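Local coordinates for lipoate-protein ligase 1 (Plasmodium falciparum, PDB 5T8U), which is a lipoate-protein ligase with a catalytic domain of the lipoyl protein ligase A/B family, holding lipoic acid in this model, and a smaller C-terminal domain, at residues V89-G97 and A155-H166; D313-I323 and F338-N346. All coordinates share one frame; numbering follows the deposited sequence.

Overall arrangement
Interaction 1 lies near the centre of the chain, in the catalytic domain. Its residues Arg92, Gly96, Gly97 and His166 line the pocket of lipoic acid. Interaction 2 belongs to the C-terminal domain, farther out, its centre about 20 Å from the centre of the chain. It takes no direct part in the pocket: the side chain of Asp313 is about 12 Å from the ligand. The centres of the two contacts are about 17 Å apart, yet they touch through Ile314. Its CG2 packs 3.3 Å from Gly95 N, and its CD1 lies 4.0 Å from Phe156 O. Helix 314-321 thus packs its first turn against the loop that carries Gly95.

Interaction 1 of 2, residues V89-G97 and A155-H166; sequences VARRFTGGG and AFKKIKDVFLHH. With LPA (lipoic acid), chain C.
Thr94 and His166 reach toward each other. OG1 of Thr94 and NE2 of His166 are 3.0 Å apart and hydrogen-bonded; either could be the donor. The threonine comes in at the edge of the imidazole. With chi1 at 62°, its OG1 sits between the backbone N and the carbonyl carbon, and CG2 lies beside the backbone N. That methyl packs on strand 150-159, with CG2 of Thr94 3.4 Å from Phe156 O and close to Lys157 CB. CB of Ala155 packs against Thr94 OG1 and lies 3.3 Å from Gly95 O.

Arg92 also reaches the ring edge of His166, through CD, which is 3.9 Å from CE1 of the histidine. Its guanidinium is turned 70° from the imidazole plane. NE and NH1 of Arg92 both bond side-on to Gly95 O, from the same face of that carbonyl. NH1 also makes a nearly straight bond (173°) to Gly97 O, at 2.8 Å. These acceptors lie in the guanidinium plane, so they fix its rotation. C5 of lipoic acid lies over one face of the group. His166 meets the ligand with its other nitrogen, ND1, 3.2 Å from C8. Gly97 N donates to ligand O2 at 3.3 Å, and NZ of Lys150 also hydrogen-bonds to the ligand. At the backbone angles of Gly96 a CB would jam against the carbonyl O before it, and would also clash with Arg92 NH1. This is the lipoic acid pocket of the lipoyl ligase catalytic domain, built on its Arg-Arg-Phe-Thr-Gly-Gly-Gly loop and a beta hairpin of the large mixed sheet.

Interaction 2 of 2, residues D313-I323 and F338-N346; sequences DINLIDHLKSI and FFKKLNVEN
Phe338 holds CG anti to its backbone N (chi1 170°), which turns the ring toward Ser322 and Ile323. Ile323 also keeps CG1 anti to N (chi1 -168°), which lays CG1 beside CE1 and CD1 of that ring. The two side chains slant across each other, and CB of Ile323 packs tightly at 3.3 Å from CE1 of Phe338. Ser322 meets the same ring in its plane, at the edge, with OG 3.1 Å from CZ of Phe338. Leu342 CD2 joins them, 3.8 Å from Ser322 OG.

In the C-terminal domain, helix 314-321 runs between the three-stranded antiparallel sheet and residues 338-346. Leu320 illustrates this: it touches Ile307 of strand 302-309, while its CD2 is 4.0 Å from CE1 of Phe339.

Farther along, His319 and Val344 lie side by side, pointing opposite ways, with ND1 of His319 3.5 Å from Val344 CG1. At the far end two N-caps adjoin. Asp313 OD1 takes the N-H of Leu316 from above the carboxylate plane, at 2.9 Å. Its OD2 lies 3.8 Å from CB of Asn346, which caps helix 347-357 through Tyr349 N.

Interaction 1 of 2, residues V89-G97 and A155-H166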
loop_
_atom_site.group_PDB
_atom_site.type_symbol
_atom_site.label_atom_id
_atom_site.label_comp_id
_atom_site.label_asym_id
_atom_site.label_seq_id
_atom_site.Cartn_x
_atom_site.Cartn_y
_atom_site.Cartn_z
ATOM N N VAL A 89 8.136 -9.658 9.910
ATOM C CA VAL A 89 8.491 -8.335 9.411
ATOM C C VAL A 89 8.448 -8.367 7.892
ATOM O O VAL A 89 8.850 -9.358 7.271
ATOM C CB VAL A 89 9.884 -7.899 9.914
ATOM C CG1 VAL A 89 10.275 -6.542 9.337
ATOM C CG2 VAL A 89 9.906 -7.856 11.437
ATOM N N ALA A 90 7.958 -7.283 7.293
ATOM C CA ALA A 90 7.857 -7.207 5.844
ATOM C C ALA A 90 7.966 -5.756 5.397
ATOM O O ALA A 90 7.743 -4.823 6.173
ATOM C CB ALA A 90 6.546 -7.819 5.342
ATOM N N ARG A 91 8.319 -5.585 4.126
ATOM C CA ARG A 91 8.377 -4.279 3.481
ATOM C C ARG A 91 7.538 -4.346 2.215
ATOM O O ARG A 91 7.826 -5.149 1.321
ATOM C CB ARG A 91 9.822 -3.881 3.156
ATOM C CG ARG A 91 9.958 -2.588 2.352
ATOM C CD ARG A 91 11.403 -2.344 1.944
ATOM N NE ARG A 91 12.279 -2.165 3.101
ATOM C CZ ARG A 91 12.604 -0.991 3.636
ATOM N NH1 ARG A 91 12.134 0.142 3.131
ATOM N NH2 ARG A 91 13.408 -0.950 4.689
ATOM N N ARG A 92 6.507 -3.512 2.142
ATOM C CA ARG A 92 5.615 -3.510 0.996
ATOM C C ARG A 92 6.182 -2.633 -0.119
ATOM O O ARG A 92 7.200 -1.953 0.038
ATOM C CB ARG A 92 4.222 -3.031 1.404
ATOM C CG ARG A 92 4.202 -1.670 2.081
ATOM C CD ARG A 92 2.792 -1.239 2.441
ATOM N NE ARG A 92 2.772 0.109 3.002
ATOM C CZ ARG A 92 2.930 0.398 4.292
ATOM N NH1 ARG A 92 2.900 1.661 4.694
ATOM N NH2 ARG A 92 3.118 -0.566 5.182
ATOM N N PHE A 93 5.506 -2.660 -1.267
ATOM C CA PHE A 93 5.935 -1.911 -2.439
ATOM C C PHE A 93 5.334 -0.515 -2.509
ATOM O O PHE A 93 5.753 0.280 -3.357
ATOM C CB PHE A 93 5.573 -2.682 -3.713
ATOM C CG PHE A 93 6.253 -4.019 -3.827
ATOM C CD1 PHE A 93 7.620 -4.134 -3.644
ATOM C CD2 PHE A 93 5.521 -5.163 -4.110
ATOM C CE1 PHE A 93 8.248 -5.362 -3.747
ATOM C CE2 PHE A 93 6.143 -6.394 -4.211
ATOM C CZ PHE A 93 7.508 -6.493 -4.030
ATOM N N THR A 94 4.374 -0.195 -1.647
ATOM C CA THR A 94 3.747 1.114 -1.627
ATOM C C THR A 94 4.397 1.985 -0.554
ATOM O O THR A 94 5.269 1.548 0.200
ATOM C CB THR A 94 2.241 0.987 -1.376
ATOM O OG1 THR A 94 2.017 0.397 -0.090
ATOM C CG2 THR A 94 1.586 0.130 -2.445
ATOM N N GLY A 95 3.957 3.243 -0.488
ATOM C CA GLY A 95 4.411 4.155 0.538
ATOM C C GLY A 95 3.569 4.059 1.798
ATOM O O GLY A 95 2.677 3.223 1.931
ATOM N N GLY A 96 3.875 4.940 2.740
ATOM C CA GLY A 96 3.155 5.028 3.994
ATOM C C GLY A 96 4.049 4.703 5.172
ATOM O O GLY A 96 5.264 4.530 5.043
ATOM N N GLY A 97 3.422 4.619 6.347
ATOM C CA GLY A 97 4.128 4.350 7.578
ATOM C C GLY A 97 4.045 2.889 7.992
ATOM O O GLY A 97 3.344 2.077 7.394
ATOM N N ALA A 155 -2.840 2.768 1.061
ATOM C CA ALA A 155 -1.633 3.119 0.330
ATOM C C ALA A 155 -1.834 2.726 -1.127
ATOM O O ALA A 155 -2.683 1.889 -1.452
ATOM C CB ALA A 155 -0.389 2.440 0.916
ATOM N N PHE A 156 -1.038 3.336 -2.006
ATOM C CA PHE A 156 -1.291 3.265 -3.437
ATOM C C PHE A 156 -0.000 2.991 -4.196
ATOM O O PHE A 156 1.104 3.260 -3.715
ATOM C CB PHE A 156 -1.923 4.564 -3.951
ATOM C CG PHE A 156 -3.005 5.101 -3.061
ATOM C CD1 PHE A 156 -4.329 4.756 -3.273
ATOM C CD2 PHE A 156 -2.698 5.948 -2.010
ATOM C CE1 PHE A 156 -5.325 5.249 -2.453
ATOM C CE2 PHE A 156 -3.691 6.442 -1.187
ATOM C CZ PHE A 156 -5.007 6.090 -1.409
ATOM N N LYS A 157 -0.163 2.448 -5.401
ATOM C CA LYS A 157 0.928 2.280 -6.349
ATOM C C LYS A 157 0.345 2.327 -7.753
ATOM O O LYS A 157 -0.722 1.762 -8.009
ATOM C CB LYS A 157 1.688 0.967 -6.127
ATOM C CG LYS A 157 2.672 0.623 -7.236
ATOM C CD LYS A 157 3.669 -0.431 -6.782
ATOM C CE LYS A 157 4.695 -0.737 -7.864
ATOM N NZ LYS A 157 5.525 0.450 -8.218
ATOM N N LYS A 158 1.048 3.010 -8.654
ATOM C CA LYS A 158 0.595 3.200 -10.023
ATOM C C LYS A 158 1.543 2.499 -10.985
ATOM O O LYS A 158 2.755 2.436 -10.757
ATOM C CB LYS A 158 0.505 4.694 -10.374
ATOM C CG LYS A 158 -0.005 4.987 -11.780
ATOM C CD LYS A 158 -1.478 4.642 -11.939
ATOM C CE LYS A 158 -1.915 4.737 -13.392
ATOM N NZ LYS A 158 -3.395 4.720 -13.538
ATOM N N ILE A 159 0.974 1.975 -12.072
ATOM C CA ILE A 159 1.730 1.275 -13.101
ATOM C C ILE A 159 1.017 1.481 -14.431
ATOM O O ILE A 159 -0.187 1.739 -14.478
ATOM C CB ILE A 159 1.901 -0.228 -12.755
ATOM C CG1 ILE A 159 3.129 -0.405 -11.851
ATOM C CG2 ILE A 159 1.993 -1.100 -14.017
ATOM C CD1 ILE A 159 3.500 -1.842 -11.540
ATOM N N LYS A 160 1.784 1.366 -15.519
ATOM C CA LYS A 160 1.341 1.683 -16.874
ATOM C C LYS A 160 -0.161 1.531 -17.081
ATOM O O LYS A 160 -0.839 2.492 -17.460
ATOM C CB LYS A 160 2.085 0.799 -17.879
ATOM C CG LYS A 160 1.860 1.187 -19.331
ATOM C CD LYS A 160 2.785 0.410 -20.258
ATOM C CE LYS A 160 3.121 1.191 -21.518
ATOM N NZ LYS A 160 4.532 0.968 -21.931
ATOM N N ASP A 161 -0.690 0.333 -16.833
ATOM C CA ASP A 161 -2.089 0.028 -17.106
ATOM C C ASP A 161 -2.905 -0.272 -15.857
ATOM O O ASP A 161 -4.107 -0.534 -15.974
ATOM C CB ASP A 161 -2.184 -1.168 -18.060
ATOM C CG ASP A 161 -1.631 -0.861 -19.436
ATOM O OD1 ASP A 161 -1.777 0.292 -19.893
ATOM O OD2 ASP A 161 -1.051 -1.774 -20.062
ATOM N N VAL A 162 -2.301 -0.240 -14.671
ATOM C CA VAL A 162 -2.958 -0.695 -13.453
ATOM C C VAL A 162 -2.784 0.347 -12.359
ATOM O O VAL A 162 -1.732 0.987 -12.257
ATOM C CB VAL A 162 -2.399 -2.054 -12.986
ATOM C CG1 VAL A 162 -3.219 -2.594 -11.830
ATOM C CG2 VAL A 162 -2.380 -3.043 -14.137
ATOM N N PHE A 163 -3.819 0.507 -11.539
ATOM C CA PHE A 163 -3.759 1.307 -10.325
ATOM C C PHE A 163 -4.149 0.426 -9.148
ATOM O O PHE A 163 -5.195 -0.238 -9.185
ATOM C CB PHE A 163 -4.682 2.525 -10.402
ATOM C CG PHE A 163 -4.805 3.270 -9.104
ATOM C CD1 PHE A 163 -3.779 4.086 -8.656
ATOM C CD2 PHE A 163 -5.946 3.151 -8.328
ATOM C CE1 PHE A 163 -3.890 4.771 -7.460
ATOM C CE2 PHE A 163 -6.063 3.833 -7.133
ATOM C CZ PHE A 163 -5.035 4.643 -6.698
ATOM N N LEU A 164 -3.308 0.422 -8.115
ATOM C CA LEU A 164 -3.483 -0.436 -6.950
ATOM C C LEU A 164 -3.682 0.432 -5.717
ATOM O O LEU A 164 -2.782 1.187 -5.333
ATOM C CB LEU A 164 -2.278 -1.363 -6.771
ATOM C CG LEU A 164 -2.333 -2.365 -5.612
ATOM C CD1 LEU A 164 -1.561 -3.626 -5.962
ATOM C CD2 LEU A 164 -1.771 -1.771 -4.332
ATOM N N HIS A 165 -4.855 0.318 -5.101
ATOM C CA HIS A 165 -5.190 1.002 -3.853
ATOM C C HIS A 165 -5.476 -0.082 -2.818
ATOM O O HIS A 165 -6.573 -0.648 -2.795
ATOM C CB HIS A 165 -6.389 1.933 -4.048
ATOM C CG HIS A 165 -7.001 2.430 -2.773
ATOM N ND1 HIS A 165 -8.196 3.115 -2.744
ATOM C CD2 HIS A 165 -6.585 2.351 -1.486
ATOM C CE1 HIS A 165 -8.492 3.431 -1.496
ATOM N NE2 HIS A 165 -7.531 2.978 -0.713
ATOM N N HIS A 166 -4.502 -0.367 -1.954
ATOM C CA HIS A 166 -4.652 -1.407 -0.945
ATOM C C HIS A 166 -4.529 -0.790 0.441
ATOM O O HIS A 166 -3.599 -0.019 0.706
ATOM C CB HIS A 166 -3.626 -2.532 -1.140
ATOM C CG HIS A 166 -2.267 -2.235 -0.586
ATOM N ND1 HIS A 166 -1.859 -2.674 0.654
ATOM C CD2 HIS A 166 -1.216 -1.565 -1.113
ATOM C CE1 HIS A 166 -0.618 -2.276 0.874
ATOM N NE2 HIS A 166 -0.204 -1.602 -0.184
HETATM C C1 LPA C . -0.872 4.448 6.399
HETATM O O1 LPA C . -1.577 4.629 7.426
HETATM C C2 LPA C . -1.323 3.457 5.330
HETATM O O2 LPA C . 0.204 5.088 6.253
HETATM C C3 LPA C . -1.233 2.041 5.892
HETATM C C4 LPA C . -1.324 1.021 4.758
HETATM C C5 LPA C . -0.928 -0.351 5.300
HETATM C C6 LPA C . -0.878 -1.301 4.267
HETATM S S6 LPA C . 0.014 -2.482 4.694
HETATM C C7 LPA C . -2.677 -2.051 3.932
HETATM C C8 LPA C . -2.526 -3.609 3.625
HETATM S S8 LPA C . -0.752 -4.020 3.828
#

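Interaction 2 of 2, residues D313-I323 and F338-N346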
loop_
_atom_site.group_PDB
_atom_site.type_symbol
_atom_site.label_atom_id
_atom_site.label_comp_id
_atom_site.label_asym_id
_atom_site.label_seq_id
_atom_site.Cartn_x
_atom_site.Cartn_y
_atom_site.Cartn_z
ATOM N N ASP A 313 3.432 9.280 -1.989
ATOM C CA ASP A 313 3.780 9.513 -3.390
ATOM C C ASP A 313 5.159 8.911 -3.651
ATOM O O ASP A 313 6.187 9.592 -3.660
ATOM C CB ASP A 313 3.736 11.001 -3.711
ATOM C CG ASP A 313 3.571 11.275 -5.193
ATOM O OD1 ASP A 313 4.204 10.568 -6.006
ATOM O OD2 ASP A 313 2.802 12.194 -5.545
ATOM N N ILE A 314 5.167 7.592 -3.861
ATOM C CA ILE A 314 6.414 6.877 -4.122
ATOM C C ILE A 314 7.054 7.348 -5.422
ATOM O O ILE A 314 8.286 7.409 -5.532
ATOM C CB ILE A 314 6.156 5.356 -4.131
ATOM C CG1 ILE A 314 5.051 4.993 -5.133
ATOM C CG2 ILE A 314 5.799 4.881 -2.725
ATOM C CD1 ILE A 314 4.821 3.500 -5.299
ATOM N N ASN A 315 6.240 7.682 -6.424
ATOM C CA ASN A 315 6.774 8.201 -7.680
ATOM C C ASN A 315 7.608 9.453 -7.442
ATOM O O ASN A 315 8.761 9.545 -7.883
ATOM C CB ASN A 315 5.622 8.490 -8.645
ATOM C CG ASN A 315 6.058 9.280 -9.863
ATOM O OD1 ASN A 315 6.057 10.511 -9.853
ATOM N ND2 ASN A 315 6.422 8.572 -10.927
ATOM N N LEU A 316 7.033 10.431 -6.739
ATOM C CA LEU A 316 7.769 11.638 -6.384
ATOM C C LEU A 316 9.114 11.293 -5.760
ATOM O O LEU A 316 10.137 11.903 -6.089
ATOM C CB LEU A 316 6.918 12.484 -5.429
ATOM C CG LEU A 316 7.466 13.780 -4.813
ATOM C CD1 LEU A 316 8.239 13.509 -3.523
ATOM C CD2 LEU A 316 8.305 14.576 -5.806
ATOM N N ILE A 317 9.139 10.290 -4.881
ATOM C CA ILE A 317 10.344 10.007 -4.111
ATOM C C ILE A 317 11.397 9.330 -4.976
ATOM O O ILE A 317 12.597 9.569 -4.806
ATOM C CB ILE A 317 9.992 9.173 -2.867
ATOM C CG1 ILE A 317 9.385 10.103 -1.813
ATOM C CG2 ILE A 317 11.224 8.424 -2.330
ATOM C CD1 ILE A 317 9.081 9.453 -0.505
ATOM N N ASP A 318 10.980 8.465 -5.902
ATOM C CA ASP A 318 11.947 7.904 -6.840
ATOM C C ASP A 318 12.509 8.992 -7.748
ATOM O O ASP A 318 13.724 9.044 -7.994
ATOM C CB ASP A 318 11.301 6.788 -7.661
ATOM C CG ASP A 318 11.028 5.545 -6.836
ATOM O OD1 ASP A 318 11.822 5.255 -5.916
ATOM O OD2 ASP A 318 10.022 4.857 -7.108
ATOM N N HIS A 319 11.643 9.882 -8.241
ATOM C CA HIS A 319 12.120 11.010 -9.031
ATOM C C HIS A 319 13.105 11.864 -8.242
ATOM O O HIS A 319 14.037 12.428 -8.824
ATOM C CB HIS A 319 10.937 11.852 -9.510
ATOM C CG HIS A 319 10.244 11.287 -10.710
ATOM N ND1 HIS A 319 8.877 11.342 -10.876
ATOM C CD2 HIS A 319 10.731 10.662 -11.809
ATOM C CE1 HIS A 319 8.551 10.772 -12.022
ATOM N NE2 HIS A 319 9.657 10.351 -12.608
ATOM N N LEU A 320 12.922 11.973 -6.923
ATOM C CA LEU A 320 13.944 12.612 -6.100
ATOM C C LEU A 320 15.222 11.783 -6.086
ATOM O O LEU A 320 16.323 12.327 -6.232
ATOM C CB LEU A 320 13.433 12.825 -4.674
ATOM C CG LEU A 320 12.235 13.758 -4.460
ATOM C CD1 LEU A 320 12.027 14.008 -2.973
ATOM C CD2 LEU A 320 12.397 15.074 -5.205
ATOM N N LYS A 321 15.095 10.464 -5.920
ATOM C CA LYS A 321 16.260 9.588 -5.920
ATOM C C LYS A 321 17.070 9.704 -7.203
ATOM O O LYS A 321 18.266 9.387 -7.197
ATOM C CB LYS A 321 15.829 8.135 -5.715
ATOM C CG LYS A 321 15.718 7.711 -4.258
ATOM C CD LYS A 321 15.048 6.350 -4.131
ATOM C CE LYS A 321 15.120 5.811 -2.710
ATOM N NZ LYS A 321 16.437 5.182 -2.413
ATOM N N SER A 322 16.457 10.151 -8.301
ATOM C CA SER A 322 17.210 10.328 -9.538
ATOM C C SER A 322 18.323 11.362 -9.410
ATOM O O SER A 322 19.128 11.496 -10.339
ATOM C CB SER A 322 16.269 10.731 -10.676
ATOM O OG SER A 322 15.813 12.062 -10.517
ATOM N N ILE A 323 18.393 12.096 -8.295
ATOM C CA ILE A 323 19.452 13.086 -8.122
ATOM C C ILE A 323 20.790 12.411 -7.854
ATOM O O ILE A 323 21.848 12.981 -8.143
ATOM C CB ILE A 323 19.091 14.067 -6.989
ATOM C CG1 ILE A 323 20.048 15.265 -7.000
ATOM C CG2 ILE A 323 19.137 13.364 -5.640
ATOM C CD1 ILE A 323 19.739 16.330 -5.960
ATOM N N PHE A 338 18.156 20.918 -12.081
ATOM C CA PHE A 338 17.759 19.516 -12.018
ATOM C C PHE A 338 16.291 19.373 -11.633
ATOM O O PHE A 338 15.573 18.540 -12.197
ATOM C CB PHE A 338 18.645 18.760 -11.030
ATOM C CG PHE A 338 18.159 17.373 -10.731
ATOM C CD1 PHE A 338 17.696 17.045 -9.470
ATOM C CD2 PHE A 338 18.144 16.404 -11.719
ATOM C CE1 PHE A 338 17.238 15.772 -9.196
ATOM C CE2 PHE A 338 17.688 15.128 -11.451
ATOM C CZ PHE A 338 17.235 14.813 -10.188
ATOM N N PHE A 339 15.827 20.175 -10.672
ATOM C CA PHE A 339 14.410 20.145 -10.326
ATOM C C PHE A 339 13.545 20.656 -11.468
ATOM O O PHE A 339 12.427 20.166 -11.664
ATOM C CB PHE A 339 14.157 20.962 -9.061
ATOM C CG PHE A 339 14.414 20.201 -7.795
ATOM C CD1 PHE A 339 13.405 19.466 -7.197
ATOM C CD2 PHE A 339 15.668 20.212 -7.207
ATOM C CE1 PHE A 339 13.640 18.760 -6.036
ATOM C CE2 PHE A 339 15.906 19.508 -6.045
ATOM C CZ PHE A 339 14.891 18.781 -5.459
ATOM N N LYS A 340 14.039 21.631 -12.233
ATOM C CA LYS A 340 13.287 22.112 -13.386
ATOM C C LYS A 340 13.153 21.029 -14.448
ATOM O O LYS A 340 12.190 21.035 -15.224
ATOM C CB LYS A 340 13.966 23.347 -13.977
ATOM C CG LYS A 340 13.046 24.217 -14.819
ATOM C CD LYS A 340 13.830 25.151 -15.729
ATOM C CE LYS A 340 13.045 26.417 -16.028
ATOM N NZ LYS A 340 13.511 27.092 -17.270
ATOM N N LYS A 341 14.103 20.093 -14.498
ATOM C CA LYS A 341 14.084 19.056 -15.522
ATOM C C LYS A 341 13.048 17.971 -15.252
ATOM O O LYS A 341 12.678 17.245 -16.182
ATOM C CB LYS A 341 15.468 18.417 -15.646
ATOM N N LEU A 342 12.572 17.844 -14.016
ATOM C CA LEU A 342 11.639 16.782 -13.669
ATOM C C LEU A 342 10.213 17.152 -14.060
ATOM O O LEU A 342 9.815 18.317 -13.992
ATOM C CB LEU A 342 11.694 16.491 -12.167
ATOM C CG LEU A 342 13.043 16.087 -11.576
ATOM C CD1 LEU A 342 12.992 16.195 -10.061
ATOM C CD2 LEU A 342 13.421 14.677 -12.000
ATOM N N ASN A 343 9.449 16.144 -14.478
ATOM C CA ASN A 343 8.004 16.255 -14.658
ATOM C C ASN A 343 7.362 15.171 -13.801
ATOM O O ASN A 343 7.415 13.986 -14.148
ATOM C CB ASN A 343 7.608 16.115 -16.128
ATOM C CG ASN A 343 8.095 14.819 -16.746
ATOM O OD1 ASN A 343 9.207 14.367 -16.470
ATOM N ND2 ASN A 343 7.260 14.210 -17.581
ATOM N N VAL A 344 6.762 15.577 -12.687
ATOM C CA VAL A 344 6.287 14.648 -11.674
ATOM C C VAL A 344 4.762 14.688 -11.628
ATOM O O VAL A 344 4.117 15.535 -12.246
ATOM C CB VAL A 344 6.887 14.954 -10.288
ATOM C CG1 VAL A 344 8.394 14.795 -10.317
ATOM C CG2 VAL A 344 6.509 16.360 -9.836
ATOM N N GLU A 345 4.187 13.748 -10.876
ATOM C CA GLU A 345 2.742 13.730 -10.684
ATOM C C GLU A 345 2.277 14.962 -9.916
ATOM O O GLU A 345 1.339 15.649 -10.332
ATOM C CB GLU A 345 2.327 12.453 -9.948
ATOM C CG GLU A 345 1.796 11.345 -10.848
ATOM C CD GLU A 345 2.832 10.823 -11.824
ATOM O OE1 GLU A 345 4.004 11.246 -11.739
ATOM O OE2 GLU A 345 2.473 9.986 -12.679
ATOM N N ASN A 346 2.927 15.256 -8.791
ATOM C CA ASN A 346 2.553 16.366 -7.919
ATOM C C ASN A 346 3.649 17.424 -7.998
ATOM O O ASN A 346 4.738 17.241 -7.443
ATOM C CB ASN A 346 2.353 15.881 -6.484
ATOM C CG ASN A 346 1.674 16.914 -5.604
ATOM O OD1 ASN A 346 1.752 18.115 -5.862
ATOM N ND2 ASN A 346 1.004 16.449 -4.554
#